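Local coordinates for protein sulfite reductase [ferredoxin] (Mycobacterium tuberculosis, PDB 1ZJ8) that is a sulfite reductase that probably takes six electrons from ferredoxin to turn sulfite into sulfide, using siroheme and a [4Fe-4S] cluster, at residues A[78-84]-A[100-106]; A[108-114]-A[141-145]; A[131-135]-A[146-150]. All coordinates share one frame; numbering follows the deposited sequence.

Contact 1. Residues A[78-84]-A[100-106]; sequences GLYTQRE and LEAKYFM. With SRM (siroheme), chain E.
Tyr-80 and Met-106 form an antiparallel hydrogen-bonded pair, and their side chains lie side by side on one face of the sheet, where both touch the siroheme. Tyr-80 N donates to Met-106 O at 3.1 Å, and Met-106 N returns a more bent bond to Tyr-80 O. Met-106 starts with CG opposite its backbone nitrogen (chi1 -178°) and then folds at the next two torsions, which brings CE to 3.8 Å from Tyr-80 CB while CG rests near the siroheme carboxylate. A long, flexible thioether suits a place between a strand and a cofactor. The phenol ring takes the siroheme methyl CMA over the centre of one face, 3.5 Å above its plane. Its CE2 is also bonded covalently to Cys-172 SG, the tyrosine-cysteine cross-link of this active site.

At Thr-81 and Phe-105 the side chains diverge, and Phe-105 CB meets Leu-79 CD2 at 3.9 Å. Beyond them the register slips by two residues, a beta bulge between Thr-81 and Arg-83. Gln-82, with CG set between its backbone N and carbonyl carbon (chi1 78°), lays that methylene 3.6 Å from Tyr-104 CB and sends OE1 on to Trp-148 N. Ala-102 N donates to Gln-82 O at 3.0 Å, and its small methyl leaves the Glu-84 carboxylate room to lie alongside.

Arg-83 is extended from CG to NE, and Leu-100 CD2 covers the centre of one guanidinium face, 3.7 Å above it. The guanidinium nitrogens bond to Tyr-87 O, Thr-92 OG1 and Cys-434 O, the last in the [4Fe-4S] pocket. The pairing thus places a cross-linked aromatic against the siroheme and an arginine near the cluster, and the covalent bond should keep the phenol from turning.

Contact 2. Residues A[108-114]-A[141-145]; sequences RVRCDGG and RQNVQ. With SRM (siroheme), chain E.
Arg-108 and Gln-145 sit opposite each other as an antiparallel non-hydrogen-bonded pair, both side chains on the face of the sheet that looks to the siroheme. Arg-108 CB begins about 4.3 Å from Gln-145 CG. Its CG, opposite the backbone nitrogen, passes Asn-143 ND2 at 3.9 Å, and CD comes to 3.6 Å from siroheme O1B. A bend at chi3 (-69°) then turns the guanidinium to lie nearly coplanar with the Gln-145 amide, the planes 14° apart. NE and NH2 grip Gln-145 OE1 side-on: NE comes in on a lone pair at 2.9 Å, and NH2 arrives close to the line of the C=O bond. CZ lies beneath the second siroheme carboxylate oxygen, O2B, which stands over one guanidinium face. NH1, at the tip, lies 3.0 Å from O2B and gives a hydrogen bond to Ala-171 O. Glutamine is apt here because its other end, NE2, can still donate, weakly, to siroheme O1A.

These residues belong to strands 104-109 and 144-149, neighbours in the antiparallel sheet to which the ferredoxin-like half domain contributes, and this edge of the siroheme pocket is lined by their side chains. Val-109 and Val-144 point to the other face, where Val-109 CB packs 3.7 Å from Val-144 CG2.

Past the strands the chains stay close, but side chains take over from backbone pairing. Asn-143 turns its amide between Cys-111 N and siroheme O1B, but its exact placement is doubtful, because the modelled approach to O1B is too short and OD1 is crowded. From the same loop, Arg-141 NH1 donates to siroheme O3C at 3.2 Å. Gln-142 CB rests on CA of Gly-114, a glycine with positive phi and no side chain to obstruct the amide, and that amide continues to Phe-386 O and Gly-181 N.

Contact 3. Residues A[131-135]-A[146-150]; sequences FARDT and YHWIE. With SRM (siroheme), chain E.
Thr-135 places OG1 between its backbone N and carbonyl carbon (chi1 61°), which directs the hydroxyl at His-147 N and sends CG2 toward Trp-148. The hydroxyl accepts from His-147 N at 2.9 Å and gives its own hydrogen to Ala-132 O at 2.7 Å. Thr-135 N bonds to the same oxygen from the same face of its plane, which closes a type I' turn over Ala-132 to Thr-135. A threonine suits this corner because one branch is polar and the other is a methyl: CG2 meets the edge of the indole, 3.7 Å from Trp-148 CD1.

Arg-133 lies at the second position of the turn, in a left-handed backbone conformation, and its chain runs extended from CG to NE across the Trp-148 face. Its CD stands 4.0 Å from the centroid of the five-membered ring, a CH-pi contact. Farther out, the guanidinium lays one face over Trp-148 CE3, which sits toward the rim of the group, with the two planes 39° apart instead of stacked. The broad indole thus takes the aliphatic and the flat charged part of one arginine together. Below the turn, Ala-132 CB packs 3.9 Å from Tyr-146 CB, and Thr-135 O lies in the plane of the tyrosine ring at its edge.

His-147 looks the other way, giving NE2 to siroheme O2A in an almost straight bond of 3.1 Å; its ring is stacked with that of Phe-433. The turn follows helix 118-131 and leads into strand 135-138, which lies beside strand 144-149 in the antiparallel sheet. Tyr-146 OH reaches back to Leu-124 O on that helix, Ile-149 touches helix 154-162, and Trp-148 meets Tyr-104 of strand 104-109 edge-to-face.

How the contacts relate
From the N terminus, strand 79-83 meets residues 100-106 in contact 1, closing a mostly irregular loop before the others open. Strand 104-109 then runs straight into contact 2, where Arg-108 N probably also bonds to Gly-78 O of contact 1. Contact 2 spans helix 118-131 and strand 135-138 before returning at 141-145. Contact 3 opens at the end of that helix, within this span, and closes beyond it at 146-150, so the two cross. Strand 104-109 serves contacts 1 and 2, strand 144-149 contacts 2 and 3, and a Lys-103 to Glu-150 salt bridge, modelled too short to trust in detail, joins contacts 1 and 3. All three sit on one antiparallel sheet and touch the siroheme.

Contact 1. Residues A[78-84]-A[100-106]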
# COMPACT_ATOMS: atom_id res chain seq x y z
N GLY A 78 11.70 8.63 4.49
CA GLY A 78 10.44 8.20 5.07
C GLY A 78 9.93 9.05 6.22
O GLY A 78 9.16 8.56 7.07
N LEU A 79 10.35 10.33 6.26
CA LEU A 79 9.87 11.29 7.25
C LEU A 79 8.94 12.24 6.55
O LEU A 79 9.33 13.01 5.69
CB LEU A 79 11.00 12.05 7.90
CG LEU A 79 11.76 11.18 8.89
CD1 LEU A 79 13.19 11.69 9.07
CD2 LEU A 79 11.05 11.09 10.24
N TYR A 80 7.68 12.11 6.91
CA TYR A 80 6.60 12.91 6.37
C TYR A 80 6.05 13.68 7.61
O TYR A 80 5.93 13.14 8.71
CB TYR A 80 5.57 11.96 5.72
CG TYR A 80 5.52 11.80 4.17
CD1 TYR A 80 4.82 12.75 3.42
CD2 TYR A 80 6.05 10.65 3.48
CE1 TYR A 80 4.69 12.64 2.04
CE2 TYR A 80 5.89 10.54 2.06
CZ TYR A 80 5.22 11.54 1.37
OH TYR A 80 5.06 11.47 0.01
N THR A 81 5.80 14.97 7.43
CA THR A 81 5.27 15.84 8.48
C THR A 81 3.82 15.39 8.85
O THR A 81 3.05 15.04 7.95
CB THR A 81 5.30 17.29 7.96
OG1 THR A 81 5.62 18.19 9.03
CG2 THR A 81 3.99 17.68 7.26
N GLN A 82 3.43 15.40 10.13
CA GLN A 82 2.06 14.98 10.47
C GLN A 82 1.09 16.17 10.73
O GLN A 82 1.53 17.29 11.00
CB GLN A 82 2.05 13.94 11.62
CG GLN A 82 2.27 14.45 13.06
CD GLN A 82 1.85 13.42 14.14
OE1 GLN A 82 2.40 12.31 14.22
NE2 GLN A 82 0.89 13.80 14.98
N ARG A 83 -0.22 15.90 10.63
CA ARG A 83 -1.28 16.93 10.74
C ARG A 83 -1.48 17.44 12.18
O ARG A 83 -1.69 16.64 13.11
CB ARG A 83 -2.62 16.40 10.21
CG ARG A 83 -3.77 17.46 10.10
CD ARG A 83 -5.16 16.79 10.10
NE ARG A 83 -6.31 17.67 9.79
CZ ARG A 83 -6.64 18.09 8.56
NH1 ARG A 83 -5.89 17.78 7.51
NH2 ARG A 83 -7.72 18.85 8.38
N GLU A 84 -1.41 18.76 12.35
CA GLU A 84 -1.69 19.40 13.64
C GLU A 84 -3.13 19.11 14.05
O GLU A 84 -4.03 18.94 13.19
CB GLU A 84 -1.44 20.92 13.58
CG GLU A 84 -1.44 21.62 14.94
CD GLU A 84 -0.34 21.10 15.83
OE1 GLU A 84 0.81 21.54 15.66
OE2 GLU A 84 -0.60 20.23 16.69
N LEU A 100 -1.53 23.46 9.24
CA LEU A 100 -1.72 22.00 9.28
C LEU A 100 -0.43 21.22 9.59
O LEU A 100 -0.50 20.06 9.97
CB LEU A 100 -2.30 21.52 7.95
CG LEU A 100 -3.69 22.04 7.64
CD1 LEU A 100 -4.00 21.85 6.16
CD2 LEU A 100 -4.73 21.37 8.53
N GLU A 101 0.72 21.86 9.43
CA GLU A 101 2.02 21.23 9.65
C GLU A 101 2.41 21.24 11.13
O GLU A 101 2.83 22.28 11.64
CB GLU A 101 3.06 21.98 8.83
CG GLU A 101 4.45 21.39 8.84
CD GLU A 101 5.13 21.56 7.48
OE1 GLU A 101 6.14 22.32 7.39
OE2 GLU A 101 4.62 20.95 6.51
N ALA A 102 2.28 20.10 11.81
CA ALA A 102 2.66 19.98 13.23
C ALA A 102 4.16 19.82 13.40
O ALA A 102 4.89 19.70 12.41
CB ALA A 102 1.95 18.80 13.88
N LYS A 103 4.60 19.79 14.66
CA LYS A 103 6.02 19.64 15.02
C LYS A 103 6.41 18.17 15.17
O LYS A 103 7.46 17.86 15.75
CB LYS A 103 6.38 20.40 16.32
CG LYS A 103 6.47 19.52 17.63
CD LYS A 103 7.24 20.25 18.75
CE LYS A 103 7.07 19.59 20.11
NZ LYS A 103 8.02 18.47 20.28
N TYR A 104 5.57 17.27 14.66
CA TYR A 104 5.78 15.83 14.79
C TYR A 104 5.80 15.17 13.42
O TYR A 104 5.32 15.73 12.44
CB TYR A 104 4.68 15.23 15.67
CG TYR A 104 4.74 15.67 17.13
CD1 TYR A 104 5.66 15.11 18.01
CD2 TYR A 104 3.87 16.65 17.63
CE1 TYR A 104 5.72 15.49 19.33
CE2 TYR A 104 3.92 17.06 18.95
CZ TYR A 104 4.85 16.47 19.81
OH TYR A 104 4.93 16.83 21.15
N PHE A 105 6.37 13.97 13.35
CA PHE A 105 6.54 13.24 12.08
C PHE A 105 5.86 11.88 12.06
O PHE A 105 5.87 11.15 13.06
CB PHE A 105 8.03 13.03 11.79
CG PHE A 105 8.78 14.30 11.54
CD1 PHE A 105 9.44 14.96 12.59
CD2 PHE A 105 8.81 14.87 10.27
CE1 PHE A 105 10.12 16.15 12.37
CE2 PHE A 105 9.50 16.05 10.03
CZ PHE A 105 10.16 16.70 11.09
N MET A 106 5.29 11.54 10.92
CA MET A 106 5.05 10.16 10.59
C MET A 106 6.40 9.61 10.12
O MET A 106 7.10 10.25 9.32
CB MET A 106 4.02 10.05 9.46
CG MET A 106 3.66 8.60 9.05
SD MET A 106 4.86 7.77 7.94
CE MET A 106 4.31 8.41 6.34
FE SRM E . -0.17 6.88 -0.00
CHA SRM E . 0.26 10.26 0.05
CHB SRM E . -0.87 6.93 3.27
CHC SRM E . -0.55 3.64 -0.05
CHD SRM E . -1.63 7.11 -3.13
NA SRM E . -0.09 8.28 1.42
C1A SRM E . 0.23 9.59 1.29
C2A SRM E . 0.55 10.26 2.59
CMA SRM E . 2.03 10.30 2.78
CDA SRM E . -0.12 11.60 2.72
CEA SRM E . 0.68 12.85 2.53
O3A SRM E . 1.19 13.07 1.43
O4A SRM E . 0.82 13.66 3.46
C3A SRM E . -0.10 9.32 3.54
CAA SRM E . 0.66 9.11 4.81
CBA SRM E . 0.11 10.17 5.73
CCA SRM E . 0.13 9.70 7.15
O1A SRM E . -0.19 8.52 7.40
O2A SRM E . 0.48 10.52 8.04
C4A SRM E . -0.35 8.11 2.72
NB SRM E . -0.48 5.54 1.40
C1B SRM E . -0.71 5.67 2.71
C2B SRM E . -0.74 4.38 3.48
CMB SRM E . -0.08 4.44 4.83
CDB SRM E . -2.18 4.02 3.68
CEB SRM E . -2.49 2.78 4.44
O3B SRM E . -3.04 2.80 5.56
O4B SRM E . -2.18 1.71 3.91
C3B SRM E . -0.08 3.47 2.47
CAB SRM E . 1.42 3.49 2.63
CBB SRM E . 2.05 2.23 2.11
CCB SRM E . 3.55 2.39 2.06
O1B SRM E . 4.26 1.87 2.92
O2B SRM E . 4.10 3.01 1.16
C4B SRM E . -0.37 4.23 1.20
NC SRM E . -1.03 5.67 -1.25
C1C SRM E . -0.93 4.33 -1.20
C2C SRM E . -1.59 3.68 -2.23
CDC SRM E . -1.94 2.24 -2.39
CEC SRM E . -0.99 1.28 -3.00
O3C SRM E . 0.19 1.63 -3.22
O4C SRM E . -1.45 0.16 -3.27
C3C SRM E . -1.93 4.71 -3.06
CAC SRM E . -2.67 4.40 -4.33
CBC SRM E . -1.96 3.70 -5.47
CCC SRM E . -1.13 4.71 -6.23
O1C SRM E . -0.08 5.20 -5.71
O2C SRM E . -1.54 5.05 -7.37
C4C SRM E . -1.53 5.88 -2.49
ND SRM E . -0.28 8.33 -1.41
C1D SRM E . -1.07 8.24 -2.49
C2D SRM E . -1.33 9.53 -2.98
CAD SRM E . -1.62 9.81 -4.44
CBD SRM E . -0.47 10.16 -5.34
CCD SRM E . -0.62 10.33 -6.83
O1D SRM E . -0.02 9.50 -7.55
O2D SRM E . -1.31 11.26 -7.32
C3D SRM E . -0.67 10.41 -2.14
CDD SRM E . -0.28 11.82 -2.50
CED SRM E . 0.89 12.15 -3.40
O3D SRM E . 1.73 11.30 -3.70
O4D SRM E . 1.04 13.28 -3.87
C4D SRM E . -0.02 9.65 -1.18

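Contact 2. Residues A[108-114]-A[141-145]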
# COMPACT_ATOMS: atom_id res chain seq x y z
N ARG A 108 8.13 6.06 8.39
CA ARG A 108 7.73 4.87 7.63
C ARG A 108 8.91 3.92 7.50
O ARG A 108 9.93 4.28 6.92
CB ARG A 108 7.25 5.29 6.23
CG ARG A 108 6.78 4.15 5.31
CD ARG A 108 6.32 4.67 3.92
NE ARG A 108 5.08 5.44 4.00
CZ ARG A 108 4.46 5.99 2.95
NH1 ARG A 108 4.93 5.87 1.72
NH2 ARG A 108 3.35 6.67 3.13
N VAL A 109 8.75 2.71 8.02
CA VAL A 109 9.81 1.73 7.94
C VAL A 109 9.65 0.90 6.68
O VAL A 109 8.58 0.35 6.43
CB VAL A 109 9.82 0.80 9.16
CG1 VAL A 109 11.03 -0.13 9.10
CG2 VAL A 109 9.83 1.62 10.46
N ARG A 110 10.73 0.82 5.90
CA ARG A 110 10.75 0.07 4.64
C ARG A 110 10.89 -1.43 4.88
O ARG A 110 11.90 -1.87 5.47
CB ARG A 110 11.92 0.57 3.81
CG ARG A 110 11.89 0.13 2.39
CD ARG A 110 13.25 0.24 1.72
NE ARG A 110 13.11 -0.23 0.35
CZ ARG A 110 12.74 0.52 -0.67
NH1 ARG A 110 12.55 1.83 -0.53
NH2 ARG A 110 12.60 -0.02 -1.87
N CYS A 111 9.91 -2.21 4.44
CA CYS A 111 9.91 -3.66 4.62
C CYS A 111 9.67 -4.42 3.32
O CYS A 111 8.64 -5.09 3.15
CB CYS A 111 8.81 -4.05 5.60
SG CYS A 111 8.93 -3.27 7.19
N ASP A 112 10.64 -4.35 2.41
CA ASP A 112 10.49 -5.00 1.12
C ASP A 112 10.11 -6.45 1.33
O ASP A 112 10.68 -7.13 2.18
CB ASP A 112 11.76 -4.84 0.28
CG ASP A 112 12.10 -3.37 0.06
OD1 ASP A 112 11.83 -2.85 -1.04
OD2 ASP A 112 12.57 -2.70 1.02
N GLY A 113 9.08 -6.88 0.60
CA GLY A 113 8.53 -8.23 0.71
C GLY A 113 7.85 -8.56 2.03
O GLY A 113 7.53 -9.74 2.28
N GLY A 114 7.63 -7.54 2.87
CA GLY A 114 7.00 -7.69 4.20
C GLY A 114 7.80 -8.44 5.25
O GLY A 114 7.36 -8.56 6.37
N ARG A 141 1.14 -1.68 1.94
CA ARG A 141 2.32 -2.02 1.12
C ARG A 141 3.37 -2.71 1.99
O ARG A 141 4.55 -2.63 1.71
CB ARG A 141 2.96 -0.77 0.50
CG ARG A 141 2.25 -0.13 -0.68
CD ARG A 141 3.20 0.79 -1.46
NE ARG A 141 4.13 0.07 -2.35
CZ ARG A 141 3.78 -0.50 -3.52
NH1 ARG A 141 2.53 -0.42 -3.97
NH2 ARG A 141 4.68 -1.13 -4.26
N GLN A 142 2.92 -3.37 3.07
CA GLN A 142 3.75 -4.26 3.92
C GLN A 142 4.74 -3.51 4.85
O GLN A 142 5.60 -4.14 5.45
CB GLN A 142 4.45 -5.35 3.10
CG GLN A 142 3.51 -6.11 2.16
CD GLN A 142 4.22 -7.23 1.36
OE1 GLN A 142 4.57 -7.05 0.18
NE2 GLN A 142 4.41 -8.39 2.01
N ASN A 143 4.57 -2.19 4.98
CA ASN A 143 5.31 -1.38 5.96
C ASN A 143 4.58 -1.16 7.31
O ASN A 143 3.38 -1.41 7.46
CB ASN A 143 5.61 -0.01 5.34
CG ASN A 143 6.54 -0.11 4.15
OD1 ASN A 143 7.37 -1.02 4.07
ND2 ASN A 143 6.42 0.84 3.21
N VAL A 144 5.34 -0.71 8.31
CA VAL A 144 4.76 -0.10 9.48
C VAL A 144 5.05 1.37 9.44
O VAL A 144 6.08 1.78 8.91
CB VAL A 144 5.33 -0.60 10.80
CG1 VAL A 144 4.76 -1.94 11.13
CG2 VAL A 144 6.83 -0.65 10.75
N GLN A 145 4.14 2.14 10.01
CA GLN A 145 4.31 3.57 10.15
C GLN A 145 4.13 3.96 11.59
O GLN A 145 3.21 3.48 12.27
CB GLN A 145 3.26 4.30 9.33
CG GLN A 145 3.46 4.18 7.86
CD GLN A 145 2.63 5.18 7.11
OE1 GLN A 145 2.92 5.48 5.97
NE2 GLN A 145 1.60 5.72 7.74
FE SRM E . -0.17 6.88 -0.00
CHA SRM E . 0.26 10.26 0.05
CHB SRM E . -0.87 6.93 3.27
CHC SRM E . -0.55 3.64 -0.05
CHD SRM E . -1.63 7.11 -3.13
NA SRM E . -0.09 8.28 1.42
C1A SRM E . 0.23 9.59 1.29
C2A SRM E . 0.55 10.26 2.59
CMA SRM E . 2.03 10.30 2.78
CDA SRM E . -0.12 11.60 2.72
CEA SRM E . 0.68 12.85 2.53
O3A SRM E . 1.19 13.07 1.43
O4A SRM E . 0.82 13.66 3.46
C3A SRM E . -0.10 9.32 3.54
CAA SRM E . 0.66 9.11 4.81
CBA SRM E . 0.11 10.17 5.73
CCA SRM E . 0.13 9.70 7.15
O1A SRM E . -0.19 8.52 7.40
O2A SRM E . 0.48 10.52 8.04
C4A SRM E . -0.35 8.11 2.72
NB SRM E . -0.48 5.54 1.40
C1B SRM E . -0.71 5.67 2.71
C2B SRM E . -0.74 4.38 3.48
CMB SRM E . -0.08 4.44 4.83
CDB SRM E . -2.18 4.02 3.68
CEB SRM E . -2.49 2.78 4.44
O3B SRM E . -3.04 2.80 5.56
O4B SRM E . -2.18 1.71 3.91
C3B SRM E . -0.08 3.47 2.47
CAB SRM E . 1.42 3.49 2.63
CBB SRM E . 2.05 2.23 2.11
CCB SRM E . 3.55 2.39 2.06
O1B SRM E . 4.26 1.87 2.92
O2B SRM E . 4.10 3.01 1.16
C4B SRM E . -0.37 4.23 1.20
NC SRM E . -1.03 5.67 -1.25
C1C SRM E . -0.93 4.33 -1.20
C2C SRM E . -1.59 3.68 -2.23
CDC SRM E . -1.94 2.24 -2.39
CEC SRM E . -0.99 1.28 -3.00
O3C SRM E . 0.19 1.63 -3.22
O4C SRM E . -1.45 0.16 -3.27
C3C SRM E . -1.93 4.71 -3.06
CAC SRM E . -2.67 4.40 -4.33
CBC SRM E . -1.96 3.70 -5.47
CCC SRM E . -1.13 4.71 -6.23
O1C SRM E . -0.08 5.20 -5.71
O2C SRM E . -1.54 5.05 -7.37
C4C SRM E . -1.53 5.88 -2.49
ND SRM E . -0.28 8.33 -1.41
C1D SRM E . -1.07 8.24 -2.49
C2D SRM E . -1.33 9.53 -2.98
CAD SRM E . -1.62 9.81 -4.44
CBD SRM E . -0.47 10.16 -5.34
CCD SRM E . -0.62 10.33 -6.83
O1D SRM E . -0.02 9.50 -7.55
O2D SRM E . -1.31 11.26 -7.32
C3D SRM E . -0.67 10.41 -2.14
CDD SRM E . -0.28 11.82 -2.50
CED SRM E . 0.89 12.15 -3.40
O3D SRM E . 1.73 11.30 -3.70
O4D SRM E . 1.04 13.28 -3.87
C4D SRM E . -0.02 9.65 -1.18

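Contact 3. Residues A[131-135]-A[146-150]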
# COMPACT_ATOMS: atom_id res chain seq x y z
N PHE A 131 9.20 5.73 21.44
CA PHE A 131 9.34 6.97 20.66
C PHE A 131 8.12 7.43 19.90
O PHE A 131 8.15 8.54 19.37
CB PHE A 131 10.45 6.83 19.62
CG PHE A 131 11.81 6.62 20.20
CD1 PHE A 131 12.64 5.64 19.66
CD2 PHE A 131 12.28 7.40 21.26
CE1 PHE A 131 13.89 5.44 20.18
CE2 PHE A 131 13.53 7.22 21.77
CZ PHE A 131 14.34 6.24 21.24
N ALA A 132 7.08 6.61 19.78
CA ALA A 132 5.93 6.95 18.92
C ALA A 132 4.60 6.99 19.67
O ALA A 132 3.55 7.03 19.05
CB ALA A 132 5.85 5.98 17.71
N ARG A 133 4.67 7.01 21.00
CA ARG A 133 3.48 6.97 21.85
C ARG A 133 2.67 5.70 21.62
O ARG A 133 1.45 5.68 21.81
CB ARG A 133 2.62 8.23 21.67
CG ARG A 133 3.40 9.56 21.86
CD ARG A 133 2.46 10.77 22.02
NE ARG A 133 3.07 12.05 21.67
CZ ARG A 133 2.64 13.25 22.08
NH1 ARG A 133 1.59 13.38 22.90
NH2 ARG A 133 3.27 14.36 21.69
N ASP A 134 3.38 4.63 21.25
CA ASP A 134 2.83 3.28 21.02
C ASP A 134 1.98 3.18 19.74
O ASP A 134 1.28 2.19 19.54
CB ASP A 134 2.06 2.77 22.25
CG ASP A 134 2.31 1.28 22.52
OD1 ASP A 134 3.48 0.83 22.43
OD2 ASP A 134 1.32 0.56 22.85
N THR A 135 2.06 4.19 18.87
CA THR A 135 1.44 4.10 17.57
C THR A 135 2.24 3.14 16.68
O THR A 135 3.47 3.20 16.63
CB THR A 135 1.35 5.50 16.87
OG1 THR A 135 2.67 6.05 16.69
CG2 THR A 135 0.50 6.46 17.70
N TYR A 146 5.02 4.86 12.03
CA TYR A 146 4.99 5.42 13.39
C TYR A 146 4.42 6.82 13.29
O TYR A 146 4.47 7.41 12.23
CB TYR A 146 6.41 5.52 13.92
CG TYR A 146 7.18 4.22 14.13
CD1 TYR A 146 6.75 3.28 15.05
CD2 TYR A 146 8.37 3.98 13.45
CE1 TYR A 146 7.48 2.09 15.28
CE2 TYR A 146 9.12 2.80 13.66
CZ TYR A 146 8.67 1.86 14.59
OH TYR A 146 9.37 0.68 14.84
N HIS A 147 3.85 7.35 14.38
CA HIS A 147 3.46 8.77 14.43
C HIS A 147 3.93 9.41 15.74
O HIS A 147 4.50 8.73 16.59
CB HIS A 147 1.95 8.93 14.26
CG HIS A 147 1.48 8.81 12.85
ND1 HIS A 147 0.80 7.71 12.38
CD2 HIS A 147 1.58 9.66 11.80
CE1 HIS A 147 0.49 7.89 11.11
NE2 HIS A 147 0.96 9.07 10.73
N TRP A 148 3.70 10.72 15.90
CA TRP A 148 4.18 11.43 17.08
C TRP A 148 5.71 11.35 17.23
O TRP A 148 6.23 11.31 18.35
CB TRP A 148 3.52 10.88 18.38
CG TRP A 148 2.02 11.03 18.41
CD1 TRP A 148 1.09 10.04 18.22
CD2 TRP A 148 1.30 12.24 18.60
NE1 TRP A 148 -0.19 10.58 18.29
CE2 TRP A 148 -0.08 11.92 18.52
CE3 TRP A 148 1.68 13.56 18.84
CZ2 TRP A 148 -1.07 12.89 18.68
CZ3 TRP A 148 0.69 14.52 18.98
CH2 TRP A 148 -0.67 14.18 18.90
N ILE A 149 6.44 11.32 16.11
CA ILE A 149 7.88 11.22 16.20
C ILE A 149 8.52 12.61 16.14
O ILE A 149 8.06 13.49 15.38
CB ILE A 149 8.45 10.21 15.16
CG1 ILE A 149 8.69 8.88 15.87
CG2 ILE A 149 9.76 10.70 14.52
CD1 ILE A 149 9.09 7.78 14.98
N GLU A 150 9.54 12.81 16.97
CA GLU A 150 10.25 14.08 17.06
C GLU A 150 11.67 13.88 16.51
O GLU A 150 12.37 12.91 16.90
CB GLU A 150 10.31 14.59 18.51
CG GLU A 150 9.13 14.25 19.41
CD GLU A 150 9.13 15.06 20.73
OE1 GLU A 150 9.09 16.31 20.67
OE2 GLU A 150 9.17 14.45 21.83
FE SRM E . -0.17 6.88 -0.00
CHA SRM E . 0.26 10.26 0.05
CHB SRM E . -0.87 6.93 3.27
CHC SRM E . -0.55 3.64 -0.05
CHD SRM E . -1.63 7.11 -3.13
NA SRM E . -0.09 8.28 1.42
C1A SRM E . 0.23 9.59 1.29
C2A SRM E . 0.55 10.26 2.59
CMA SRM E . 2.03 10.30 2.78
CDA SRM E . -0.12 11.60 2.72
CEA SRM E . 0.68 12.85 2.53
O3A SRM E . 1.19 13.07 1.43
O4A SRM E . 0.82 13.66 3.46
C3A SRM E . -0.10 9.32 3.54
CAA SRM E . 0.66 9.11 4.81
CBA SRM E . 0.11 10.17 5.73
CCA SRM E . 0.13 9.70 7.15
O1A SRM E . -0.19 8.52 7.40
O2A SRM E . 0.48 10.52 8.04
C4A SRM E . -0.35 8.11 2.72
NB SRM E . -0.48 5.54 1.40
C1B SRM E . -0.71 5.67 2.71
C2B SRM E . -0.74 4.38 3.48
CMB SRM E . -0.08 4.44 4.83
CDB SRM E . -2.18 4.02 3.68
CEB SRM E . -2.49 2.78 4.44
O3B SRM E . -3.04 2.80 5.56
O4B SRM E . -2.18 1.71 3.91
C3B SRM E . -0.08 3.47 2.47
CAB SRM E . 1.42 3.49 2.63
CBB SRM E . 2.05 2.23 2.11
CCB SRM E . 3.55 2.39 2.06
O1B SRM E . 4.26 1.87 2.92
O2B SRM E . 4.10 3.01 1.16
C4B SRM E . -0.37 4.23 1.20
NC SRM E . -1.03 5.67 -1.25
C1C SRM E . -0.93 4.33 -1.20
C2C SRM E . -1.59 3.68 -2.23
CDC SRM E . -1.94 2.24 -2.39
CEC SRM E . -0.99 1.28 -3.00
O3C SRM E . 0.19 1.63 -3.22
O4C SRM E . -1.45 0.16 -3.27
C3C SRM E . -1.93 4.71 -3.06
CAC SRM E . -2.67 4.40 -4.33
CBC SRM E . -1.96 3.70 -5.47
CCC SRM E . -1.13 4.71 -6.23
O1C SRM E . -0.08 5.20 -5.71
O2C SRM E . -1.54 5.05 -7.37
C4C SRM E . -1.53 5.88 -2.49
ND SRM E . -0.28 8.33 -1.41
C1D SRM E . -1.07 8.24 -2.49
C2D SRM E . -1.33 9.53 -2.98
CAD SRM E . -1.62 9.81 -4.44
CBD SRM E . -0.47 10.16 -5.34
CCD SRM E . -0.62 10.33 -6.83
O1D SRM E . -0.02 9.50 -7.55
O2D SRM E . -1.31 11.26 -7.32
C3D SRM E . -0.67 10.41 -2.14
CDD SRM E . -0.28 11.82 -2.50
CED SRM E . 0.89 12.15 -3.40
O3D SRM E . 1.73 11.30 -3.70
O4D SRM E . 1.04 13.28 -3.87
C4D SRM E . -0.02 9.65 -1.18